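Local coordinates for protein L-ribulose 3-epimerase (Methylomonas sp. DH-1, PDB 7CJ7) that epimerises ketoses at C3, most actively L-ribulose, as a manganese-dependent homodimer, and also acts on D-ribulose, D-allulose and D-fructose, at residues A66-G71 against D98-L103; K27-A32 against D38-A43. All coordinates share one frame; numbering follows the deposited sequence.

Contact 1 of 2, residues A66-G71 against D98-L103. With SOL (L-sorbose), chain C.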
ATOM      1  N   ALA A  66       2.992  11.212  27.141  1.00 11.94           N
ATOM      2  CA  ALA A  66       2.081  10.592  26.160  1.00 11.58           C
ATOM      3  C   ALA A  66       1.671  11.621  25.108  1.00 11.86           C
ATOM      4  O   ALA A  66       1.472  12.798  25.448  1.00 12.86           O
ATOM      5  CB  ALA A  66       0.884  10.000  26.861  1.00 13.18           C
ATOM      6  N   HIS A  67       1.592  11.173  23.863  1.00 10.83           N
ATOM      7  CA  HIS A  67       0.867  11.851  22.770  1.00 11.58           C
ATOM      8  C   HIS A  67      -0.200  10.870  22.291  1.00  9.80           C
ATOM      9  O   HIS A  67      -0.196   9.724  22.738  1.00  9.66           O
ATOM     10  CB  HIS A  67       1.822  12.313  21.662  1.00 11.40           C
ATOM     11  CG  HIS A  67       2.828  13.317  22.107  1.00 12.63           C
ATOM     12  ND1 HIS A  67       2.464  14.524  22.696  1.00 14.50           N
ATOM     13  CD2 HIS A  67       4.177  13.313  22.036  1.00 12.80           C
ATOM     14  CE1 HIS A  67       3.556  15.220  22.959  1.00 14.68           C
ATOM     15  NE2 HIS A  67       4.621  14.496  22.564  1.00 14.53           N
ATOM     16  N   ALA A  68      -1.101  11.291  21.425  1.00 10.16           N
ATOM     17  CA  ALA A  68      -2.201  10.416  20.973  1.00 10.53           C
ATOM     18  C   ALA A  68      -2.334  10.503  19.456  1.00 10.88           C
ATOM     19  O   ALA A  68      -2.164  11.574  18.902  1.00 11.87           O
ATOM     20  CB  ALA A  68      -3.481  10.798  21.667  1.00 13.15           C
ATOM     21  N   SER A  69      -2.659   9.381  18.834  1.00 12.30           N
ATOM     22  CA  SER A  69      -2.992   9.297  17.399  1.00 12.74           C
ATOM     23  C   SER A  69      -4.329   8.573  17.281  1.00 13.52           C
ATOM     24  O   SER A  69      -4.688   7.812  18.202  1.00 14.85           O
ATOM     25  CB  SER A  69      -1.894   8.607  16.624  1.00 14.70           C
ATOM     26  OG  SER A  69      -1.765   7.252  17.019  1.00 17.39           O
ATOM     27  N   LEU A  70      -5.057   8.817  16.198  1.00 12.92           N
ATOM     28  CA  LEU A  70      -6.240   7.989  15.892  1.00 13.53           C
ATOM     29  C   LEU A  70      -6.511   8.044  14.396  1.00 11.75           C
ATOM     30  O   LEU A  70      -5.884   8.837  13.703  1.00 13.91           O
ATOM     31  CB  LEU A  70      -7.430   8.489  16.708  1.00 14.85           C
ATOM     32  CG  LEU A  70      -7.862   9.921  16.415  1.00 15.74           C
ATOM     33  CD1 LEU A  70      -8.781   9.979  15.202  1.00 16.02           C
ATOM     34  CD2 LEU A  70      -8.528  10.544  17.626  1.00 18.39           C
ATOM     35  N   GLY A  71      -7.361   7.138  13.945  1.00 12.68           N
ATOM     36  CA  GLY A  71      -8.048   7.216  12.656  1.00 12.62           C
ATOM     37  C   GLY A  71      -9.536   7.256  12.892  1.00 12.14           C
ATOM     38  O   GLY A  71      -9.999   6.609  13.839  1.00 12.95           O
ATOM     39  N   ASP A  98      -9.768  16.031  24.607  1.00 10.05           N
ATOM     40  CA  ASP A  98     -10.018  16.104  26.069  1.00 11.17           C
ATOM     41  C   ASP A  98      -9.141  15.070  26.782  1.00 10.63           C
ATOM     42  O   ASP A  98      -8.563  15.392  27.836  1.00 10.56           O
ATOM     43  CB  ASP A  98     -11.492  15.868  26.394  1.00 12.67           C
ATOM     44  CG  ASP A  98     -12.439  16.980  25.953  1.00 15.68           C
ATOM     45  OD1 ASP A  98     -11.960  18.071  25.565  1.00 15.82           O
ATOM     46  OD2 ASP A  98     -13.656  16.753  26.035  1.00 18.71           O
ATOM     47  N   VAL A  99      -9.069  13.858  26.245  1.00  9.97           N
ATOM     48  CA  VAL A  99      -8.272  12.758  26.849  1.00  9.99           C
ATOM     49  C   VAL A  99      -6.802  13.169  26.815  1.00  9.54           C
ATOM     50  O   VAL A  99      -6.125  13.028  27.839  1.00  9.46           O
ATOM     51  CB  VAL A  99      -8.498  11.423  26.126  1.00 10.89           C
ATOM     52  CG1 VAL A  99      -7.463  10.382  26.533  1.00 11.80           C
ATOM     53  CG2 VAL A  99      -9.904  10.908  26.381  1.00 11.67           C
ATOM     54  N   LEU A 100      -6.338  13.675  25.668  1.00  9.62           N
ATOM     55  CA  LEU A 100      -4.925  14.080  25.493  1.00 10.40           C
ATOM     56  C   LEU A 100      -4.589  15.172  26.515  1.00 10.08           C
ATOM     57  O   LEU A 100      -3.563  15.051  27.185  1.00 10.21           O
ATOM     58  CB  LEU A 100      -4.724  14.567  24.061  1.00 10.85           C
ATOM     59  CG  LEU A 100      -3.336  15.108  23.732  1.00 12.27           C
ATOM     60  CD1 LEU A 100      -2.271  14.031  23.871  1.00 13.22           C
ATOM     61  CD2 LEU A 100      -3.330  15.680  22.328  1.00 14.09           C
ATOM     62  N   TYR A 101      -5.443  16.187  26.653  1.00  9.77           N
ATOM     63  CA  TYR A 101      -5.236  17.290  27.628  1.00  9.84           C
ATOM     64  C   TYR A 101      -5.119  16.712  29.044  1.00 10.19           C
ATOM     65  O   TYR A 101      -4.213  17.124  29.799  1.00 11.21           O
ATOM     66  CB  TYR A 101      -6.367  18.316  27.577  1.00 11.15           C
ATOM     67  CG  TYR A 101      -6.229  19.409  28.610  1.00 11.65           C
ATOM     68  CD1 TYR A 101      -5.442  20.523  28.377  1.00 12.53           C
ATOM     69  CD2 TYR A 101      -6.864  19.310  29.834  1.00 12.44           C
ATOM     70  CE1 TYR A 101      -5.311  21.526  29.323  1.00 12.29           C
ATOM     71  CE2 TYR A 101      -6.734  20.294  30.796  1.00 13.39           C
ATOM     72  CZ  TYR A 101      -5.957  21.408  30.538  1.00 12.74           C
ATOM     73  OH  TYR A 101      -5.854  22.385  31.482  1.00 14.21           O
ATOM     74  N   ALA A 102      -5.989  15.765  29.391  1.00  9.92           N
ATOM     75  CA  ALA A 102      -6.047  15.153  30.739  1.00 10.58           C
ATOM     76  C   ALA A 102      -4.751  14.372  31.024  1.00 11.32           C
ATOM     77  O   ALA A 102      -4.353  14.286  32.203  1.00 11.77           O
ATOM     78  CB  ALA A 102      -7.278  14.291  30.859  1.00  9.95           C
ATOM     79  N   LEU A 103      -4.098  13.836  29.989  1.00 11.86           N
ATOM     80  CA  LEU A 103      -2.836  13.060  30.122  1.00 12.71           C
ATOM     81  C   LEU A 103      -1.617  13.980  30.036  1.00 13.00           C
ATOM     82  O   LEU A 103      -0.490  13.448  30.093  1.00 14.36           O
ATOM     83  CB  LEU A 103      -2.785  11.980  29.043  1.00 13.87           C
ATOM     84  CG  LEU A 103      -3.841  10.890  29.202  1.00 13.80           C
ATOM     85  CD1 LEU A 103      -3.728   9.858  28.099  1.00 15.12           C
ATOM     86  CD2 LEU A 103      -3.731  10.231  30.568  1.00 14.54           C
TER
HETATM   87  C1  SOL C 301      -1.660   4.125   9.829  1.00 18.34           C
HETATM   88  O1  SOL C 301      -1.151   3.422   8.721  1.00 15.98           O
HETATM   89  C2  SOL C 301      -0.586   4.863  10.562  1.00 16.34           C
HETATM   90  O2  SOL C 301       0.463   5.141  10.007  1.00 14.15           O
HETATM   91  C3  SOL C 301      -0.814   5.208  12.027  1.00 18.35           C
HETATM   92  O3  SOL C 301       0.045   6.247  12.439  1.00 13.86           O
HETATM   93  C4  SOL C 301      -2.269   5.583  12.290  1.00 21.18           C
HETATM   94  O4  SOL C 301      -2.607   6.740  11.522  1.00 28.39           O
HETATM   95  C5  SOL C 301      -2.569   5.876  13.761  1.00 24.39           C
HETATM   96  O5  SOL C 301      -3.895   6.390  13.879  1.00 31.17           O
HETATM   97  C6  SOL C 301      -2.435   4.665  14.660  1.00 26.53           C
HETATM   98  O6  SOL C 301      -2.684   5.021  16.023  1.00 23.74           O
HETATM   99  O   HOH W   1       2.210  13.518  28.905  1.00 20.64           O
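One methyl group does most of the work here: CD1 of Leu100 lies against the strand backbone, 3.9 Å from Ala68 N and 4.0 Å from His67 CA. The side chain gets there because CG is anti to the backbone N (chi1 176°), which carries the tip of Leu100 closer to strand 66-71 than the start of its side chain suggests. Ala68 CB points at the helix and meets the same CD1 at 4.1 Å, so the methyl packs on strand backbone and side chain alike, with no direct hydrogen bond between the segments; beyond it, Leu108 and Ile147 also touch Leu100.

Toward the helix end the fit slackens. Leu103 points at the strand, yet its side chain comes no nearer than 4.7 Å, and a water spans the backbones, accepting from Ala66 N at 3.0 Å and donating to Leu103 O at 3.0 Å. Just before Leu103, Tyr101 and Ala102 are exposed.

Strand 66-71 has another job past the packing. Ser69 OG accepts a 2.6 Å hydrogen bond from O6 of L-sorbose, a sugar also held by His12, Glu152, Glu158, His188 and Arg217. Strand and helix run nearly antiparallel, at 168° with axes 8.6 Å apart, as expected where strand 65-72 and helix 83-102 belong to one beta-alpha-beta unit of a TIM barrel: helix packed outside, sugar bound at the C-terminal end of the strand.

Contact 2 of 2, residues K27-A32 against D38-A43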
ATOM      1  N   LYS A  27       1.516  -2.685  30.617  1.00 12.56           N
ATOM      2  CA  LYS A  27       2.461  -3.466  29.785  1.00 14.22           C
ATOM      3  C   LYS A  27       3.137  -2.511  28.801  1.00 13.05           C
ATOM      4  O   LYS A  27       4.385  -2.537  28.703  1.00 13.97           O
ATOM      5  CB  LYS A  27       1.702  -4.586  29.070  1.00 16.89           C
ATOM      6  CG  LYS A  27       2.546  -5.582  28.301  1.00 20.79           C
ATOM      7  CD  LYS A  27       1.717  -6.799  27.963  1.00 26.29           C
ATOM      8  CE  LYS A  27       2.476  -7.898  27.258  1.00 32.82           C
ATOM      9  NZ  LYS A  27       2.689  -7.569  25.828  1.00 37.19           N
ATOM     10  N   ALA A  28       2.345  -1.674  28.129  1.00 12.95           N
ATOM     11  CA  ALA A  28       2.830  -0.756  27.074  1.00 12.16           C
ATOM     12  C   ALA A  28       3.698   0.341  27.701  1.00 11.22           C
ATOM     13  O   ALA A  28       4.770   0.640  27.158  1.00 11.94           O
ATOM     14  CB  ALA A  28       1.663  -0.188  26.307  1.00 12.24           C
ATOM     15  N   ILE A  29       3.250   0.925  28.809  1.00 11.11           N
ATOM     16  CA  ILE A  29       3.961   2.065  29.455  1.00 11.42           C
ATOM     17  C   ILE A  29       5.269   1.543  30.056  1.00 11.92           C
ATOM     18  O   ILE A  29       6.320   2.157  29.806  1.00 12.40           O
ATOM     19  CB  ILE A  29       3.041   2.794  30.450  1.00 11.50           C
ATOM     20  CG1 ILE A  29       1.989   3.602  29.683  1.00 11.34           C
ATOM     21  CG2 ILE A  29       3.843   3.663  31.408  1.00 11.51           C
ATOM     22  CD1 ILE A  29       0.864   4.154  30.528  1.00 12.12           C
ATOM     23  N   ALA A  30       5.232   0.406  30.744  1.00 11.99           N
ATOM     24  CA  ALA A  30       6.441  -0.233  31.314  1.00 12.43           C
ATOM     25  C   ALA A  30       7.406  -0.584  30.173  1.00 12.69           C
ATOM     26  O   ALA A  30       8.619  -0.346  30.320  1.00 13.85           O
ATOM     27  CB  ALA A  30       6.058  -1.436  32.142  1.00 13.54           C
ATOM     28  N   GLY A  31       6.880  -1.083  29.050  1.00 13.52           N
ATOM     29  CA  GLY A  31       7.680  -1.464  27.870  1.00 12.74           C
ATOM     30  C   GLY A  31       8.402  -0.269  27.262  1.00 12.16           C
ATOM     31  O   GLY A  31       9.622  -0.354  27.046  1.00 11.62           O
ATOM     32  N   ALA A  32       7.678   0.817  26.982  1.00 11.78           N
ATOM     33  CA  ALA A  32       8.247   2.059  26.413  1.00 10.88           C
ATOM     34  C   ALA A  32       9.298   2.642  27.367  1.00 11.63           C
ATOM     35  O   ALA A  32      10.380   3.030  26.891  1.00 10.68           O
ATOM     36  CB  ALA A  32       7.144   3.032  26.115  1.00 10.79           C
ATOM     37  N   ASP A  38      10.982   8.430  25.439  1.00 10.43           N
ATOM     38  CA  ASP A  38      10.524   9.641  26.165  1.00 11.27           C
ATOM     39  C   ASP A  38       9.000   9.617  26.331  1.00 10.58           C
ATOM     40  O   ASP A  38       8.504  10.130  27.351  1.00 10.36           O
ATOM     41  CB  ASP A  38      10.944  10.910  25.425  1.00 11.80           C
ATOM     42  CG  ASP A  38      12.443  11.022  25.257  1.00 13.57           C
ATOM     43  OD1 ASP A  38      13.144  10.917  26.278  1.00 15.59           O
ATOM     44  OD2 ASP A  38      12.896  11.202  24.112  1.00 15.46           O
ATOM     45  N   TYR A  39       8.270   9.075  25.360  1.00  9.74           N
ATOM     46  CA  TYR A  39       6.787   9.071  25.409  1.00  9.32           C
ATOM     47  C   TYR A  39       6.250   7.797  24.769  1.00  8.81           C
ATOM     48  O   TYR A  39       6.971   7.100  24.035  1.00  9.71           O
ATOM     49  CB  TYR A  39       6.205  10.325  24.744  1.00  9.30           C
ATOM     50  CG  TYR A  39       6.379  10.408  23.250  1.00  9.16           C
ATOM     51  CD1 TYR A  39       5.439   9.884  22.386  1.00  8.99           C
ATOM     52  CD2 TYR A  39       7.499  10.992  22.690  1.00  9.46           C
ATOM     53  CE1 TYR A  39       5.588   9.964  21.011  1.00  9.37           C
ATOM     54  CE2 TYR A  39       7.674  11.060  21.318  1.00  9.14           C
ATOM     55  CZ  TYR A  39       6.728  10.525  20.470  1.00  8.90           C
ATOM     56  OH  TYR A  39       6.905  10.578  19.116  1.00 10.17           O
ATOM     57  N   ILE A  40       4.997   7.505  25.080  1.00  8.77           N
ATOM     58  CA  ILE A  40       4.195   6.470  24.370  1.00  9.85           C
ATOM     59  C   ILE A  40       3.127   7.199  23.557  1.00 10.11           C
ATOM     60  O   ILE A  40       2.582   8.208  24.037  1.00  9.92           O
ATOM     61  CB  ILE A  40       3.588   5.471  25.363  1.00 10.65           C
ATOM     62  CG1 ILE A  40       2.788   4.401  24.618  1.00 11.49           C
ATOM     63  CG2 ILE A  40       2.745   6.193  26.400  1.00 11.80           C
ATOM     64  CD1 ILE A  40       2.814   3.063  25.263  1.00 12.76           C
ATOM     65  N   GLU A  41       2.867   6.713  22.346  1.00 10.22           N
ATOM     66  CA  GLU A  41       1.788   7.230  21.495  1.00 10.29           C
ATOM     67  C   GLU A  41       0.594   6.307  21.676  1.00 10.35           C
ATOM     68  O   GLU A  41       0.666   5.150  21.261  1.00 11.10           O
ATOM     69  CB  GLU A  41       2.234   7.326  20.041  1.00 10.49           C
ATOM     70  CG  GLU A  41       1.215   8.028  19.166  1.00 10.29           C
ATOM     71  CD  GLU A  41       1.682   8.109  17.733  1.00 11.79           C
ATOM     72  OE1 GLU A  41       2.722   8.768  17.497  1.00 12.60           O
ATOM     73  OE2 GLU A  41       1.039   7.472  16.878  1.00 13.12           O
ATOM     74  N   ILE A  42      -0.443   6.808  22.327  1.00 10.76           N
ATOM     75  CA  ILE A  42      -1.670   6.015  22.613  1.00 12.29           C
ATOM     76  C   ILE A  42      -2.600   6.102  21.408  1.00 13.17           C
ATOM     77  O   ILE A  42      -2.863   7.217  20.960  1.00 13.76           O
ATOM     78  CB  ILE A  42      -2.331   6.511  23.911  1.00 13.71           C
ATOM     79  CG1 ILE A  42      -1.359   6.407  25.089  1.00 14.24           C
ATOM     80  CG2 ILE A  42      -3.623   5.754  24.154  1.00 15.49           C
ATOM     81  CD1 ILE A  42      -1.848   7.057  26.364  1.00 15.28           C
ATOM     82  N   ALA A  43      -3.064   4.958  20.911  1.00 14.47           N
ATOM     83  CA  ALA A  43      -4.059   4.852  19.821  1.00 17.66           C
ATOM     84  C   ALA A  43      -5.452   5.071  20.422  1.00 19.01           C
ATOM     85  O   ALA A  43      -5.861   4.262  21.261  1.00 23.84           O
ATOM     86  CB  ALA A  43      -3.926   3.501  19.164  1.00 20.46           C
TER
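Ala28 O, which accepts a helical hydrogen bond from Ala32 N at 2.9 Å, also has a methyl group against it: CD1 of Ile40 sits 3.6 Å from that oxygen. The same CD1 is 3.6 Å from Ala28 CB, so one methyl meets both the side chain and the carbonyl of Ala28. CG1 of Ile40 is anti to the backbone N (chi1 -179°) and aims outward at the helix; chi2, at 147°, is turned about 30° from fully extended.

The other branch of Ile40, CG2, faces Ile29 CG1 at 4.3 Å, and the branching atom itself, Ile40 CB, lies 4.4 Å from Ala32 CB. A single isoleucine thus spans three helix residues on two successive turns, and Leu59 of helix 52-61 adds to its cover.

On the barrel side of strand 39-43 the chemistry turns polar. Glu41 OE1 is hydrogen-bonded to Tyr209, Thr244 and the manganese ligand His211, and Tyr39 OH also bonds Thr244. Helix 27-32 runs back against the strand at 146°, its axis 8.5 Å away, placing helix 22-35 as the outer layer of the beta-alpha-beta unit from strand 8-12 to strand 39-43 in the TIM barrel.

How the contacts relate
Both contacts are buried helix-on-barrel packing, and their strands, 65-72 and 39-43, are neighbours in the parallel sheet. Each uses one branched aliphatic residue as its main filler, but from opposite partners: in contact 1 the helix supplies it, in contact 2 the strand does. Polar side-chain chemistry lies along the strands: Ser69 of contact 1 meets the sugar, and Glu41 of contact 2 sits inside the barrel. The strands are stitched together by His67 O and Ile42 N, 3.0 Å apart in a probable hydrogen bond, and by the edge-to-face rings of His67 and Tyr39. Toward the sugar, Glu41 OE2 lies 2.8 Å from Ser69 OG, a probable hydrogen bond that would position this sugar-binding hydroxyl.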